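Local coordinates for protein alcohol dehydrogenase (Thermus thermophilus, PDB 2EIH) that probably acts as a zinc-containing, NAD-dependent oxidoreductase of the medium-chain alcohol dehydrogenase type, at residues S295-F298 with P299-R302. Sequence-based numbering, arbitrary orientation.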
ATOM      1  N   SER A 295       9.507  14.559  -7.463  1.00 30.61           N
ATOM      2  CA  SER A 295       8.182  15.058  -7.109  1.00 31.08           C
ATOM      3  C   SER A 295       8.067  15.412  -5.633  1.00 31.04           C
ATOM      4  O   SER A 295       7.286  16.279  -5.259  1.00 32.41           O
ATOM      5  CB  SER A 295       7.119  14.014  -7.474  1.00 30.74           C
ATOM      6  OG  SER A 295       7.356  12.784  -6.788  1.00 27.89           O
ATOM      7  N   ARG A 296       8.856  14.741  -4.804  1.00 30.61           N
ATOM      8  CA  ARG A 296       8.835  14.975  -3.369  1.00 32.19           C
ATOM      9  C   ARG A 296       9.309  16.370  -2.953  1.00 31.73           C
ATOM     10  O   ARG A 296       9.005  16.814  -1.850  1.00 32.59           O
ATOM     11  CB  ARG A 296       9.698  13.933  -2.661  1.00 34.19           C
ATOM     12  CG  ARG A 296       9.324  12.501  -2.989  1.00 36.08           C
ATOM     13  CD  ARG A 296       7.986  12.147  -2.365  1.00 36.19           C
ATOM     14  NE  ARG A 296       7.674  10.731  -2.535  1.00 37.02           N
ATOM     15  CZ  ARG A 296       7.040  10.223  -3.584  1.00 35.53           C
ATOM     16  NH1 ARG A 296       6.810   8.920  -3.639  1.00 34.49           N
ATOM     17  NH2 ARG A 296       6.618  11.020  -4.558  1.00 33.99           N
ATOM     18  N   LEU A 297      10.046  17.060  -3.823  1.00 29.56           N
ATOM     19  CA  LEU A 297      10.559  18.388  -3.496  1.00 28.36           C
ATOM     20  C   LEU A 297       9.454  19.432  -3.390  1.00 28.50           C
ATOM     21  O   LEU A 297       9.632  20.476  -2.766  1.00 27.82           O
ATOM     22  CB  LEU A 297      11.590  18.850  -4.544  1.00 28.20           C
ATOM     23  CG  LEU A 297      12.835  19.653  -4.090  1.00 29.31           C
ATOM     24  CD1 LEU A 297      13.161  20.745  -5.089  1.00 25.35           C
ATOM     25  CD2 LEU A 297      12.620  20.254  -2.709  1.00 26.37           C
ATOM     26  N   PHE A 298       8.314  19.163  -4.017  1.00 29.73           N
ATOM     27  CA  PHE A 298       7.187  20.102  -3.990  1.00 30.64           C
ATOM     28  C   PHE A 298       6.524  20.174  -2.614  1.00 28.89           C
ATOM     29  O   PHE A 298       6.364  21.258  -2.052  1.00 28.71           O
ATOM     30  CB  PHE A 298       6.174  19.730  -5.075  1.00 33.10           C
ATOM     31  CG  PHE A 298       6.741  19.815  -6.464  1.00 37.76           C
ATOM     32  CD1 PHE A 298       7.542  18.788  -6.969  1.00 39.36           C
ATOM     33  CD2 PHE A 298       6.522  20.945  -7.251  1.00 39.61           C
ATOM     34  CE1 PHE A 298       8.123  18.882  -8.241  1.00 40.68           C
ATOM     35  CE2 PHE A 298       7.096  21.049  -8.522  1.00 42.02           C
ATOM     36  CZ  PHE A 298       7.902  20.010  -9.018  1.00 40.28           C
ATOM     37  N   PRO A 299       6.114  19.024  -2.055  1.00 27.85           N
ATOM     38  CA  PRO A 299       5.498  19.120  -0.728  1.00 27.19           C
ATOM     39  C   PRO A 299       6.496  19.681   0.302  1.00 26.96           C
ATOM     40  O   PRO A 299       6.130  20.476   1.165  1.00 28.12           O
ATOM     41  CB  PRO A 299       5.098  17.674  -0.422  1.00 26.62           C
ATOM     42  CG  PRO A 299       6.080  16.871  -1.191  1.00 25.17           C
ATOM     43  CD  PRO A 299       6.151  17.623  -2.508  1.00 27.17           C
ATOM     44  N   ILE A 300       7.757  19.269   0.202  1.00 25.11           N
ATOM     45  CA  ILE A 300       8.787  19.735   1.125  1.00 21.23           C
ATOM     46  C   ILE A 300       8.855  21.260   1.188  1.00 20.99           C
ATOM     47  O   ILE A 300       8.701  21.837   2.258  1.00 21.09           O
ATOM     48  CB  ILE A 300      10.163  19.156   0.739  1.00 18.33           C
ATOM     49  CG1 ILE A 300      10.178  17.655   1.016  1.00 16.55           C
ATOM     50  CG2 ILE A 300      11.273  19.843   1.517  1.00 19.47           C
ATOM     51  CD1 ILE A 300      11.464  16.931   0.548  1.00 12.42           C
ATOM     52  N   LEU A 301       9.059  21.903   0.041  1.00 21.49           N
ATOM     53  CA  LEU A 301       9.145  23.357  -0.032  1.00 22.41           C
ATOM     54  C   LEU A 301       7.868  24.035   0.474  1.00 24.35           C
ATOM     55  O   LEU A 301       7.909  25.114   1.062  1.00 26.80           O
ATOM     56  CB  LEU A 301       9.499  23.780  -1.474  1.00 20.31           C
ATOM     57  CG  LEU A 301      10.897  23.333  -1.986  1.00 21.81           C
ATOM     58  CD1 LEU A 301      11.055  23.575  -3.484  1.00 20.54           C
ATOM     59  CD2 LEU A 301      11.969  24.092  -1.229  1.00 17.73           C
ATOM     60  N   ARG A 302       6.734  23.386   0.260  1.00 26.61           N
ATOM     61  CA  ARG A 302       5.444  23.898   0.730  1.00 27.40           C
ATOM     62  C   ARG A 302       5.467  23.947   2.267  1.00 26.58           C
ATOM     63  O   ARG A 302       5.141  24.962   2.855  1.00 26.67           O
ATOM     64  CB  ARG A 302       4.311  22.976   0.238  1.00 29.13           C
ATOM     65  CG  ARG A 302       3.110  23.696  -0.372  1.00 32.60           C
ATOM     66  CD  ARG A 302       2.614  22.982  -1.627  1.00 32.02           C
ATOM     67  NE  ARG A 302       2.386  21.552  -1.402  1.00 34.09           N
ATOM     68  CZ  ARG A 302       2.590  20.621  -2.332  1.00 36.40           C
ATOM     69  NH1 ARG A 302       3.026  20.977  -3.533  1.00 36.75           N
ATOM     70  NH2 ARG A 302       2.350  19.338  -2.083  1.00 37.65           N
TER
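Leu297 and Phe298 accept the i to i+4 backbone bonds of Leu301 and Arg302, each 3.2 Å from N to O, near the N-terminal end of helix 297-306, after a 3-10 segment. The bond from Leu301 N to Leu297 O is nearly straight, at 170°. Ile300 N reaches Arg296 O only weakly, at 3.4 Å, and Ile300 CG1 rests 3.2 Å from the same oxygen. Pro299 has no N-H to give; its CD takes that place, 3.3 Å from Ser295 O. The apolar side is carried by Leu297 and Leu301, whose side chains cross at a slant. Leu297 CD2 sits 3.6 Å from Leu301 CG. With an alanine here in place of Leu301, Leu297 CD2 would probably lose its neighbour and a gap open beside it. The chain of Arg302 bends at its second and third torsions (138° and 51°) and folds back along the helix. One face of its guanidinium, near the rim, lies toward Phe298 O and Pro299 CA. NH1 is in van der Waals contact with Phe298 CB, at 3.7 Å. Arg302 NH1 makes a salt bridge to Glu97 of the second subunit, and Arg296 NE one to Asp160. One side of the turn is thus apolar and packs inside the chain, against strands 84-91 and 132-134 and helix 148-161, while the other is mixed, with Phe298, Pro299 and Arg302 against the second subunit.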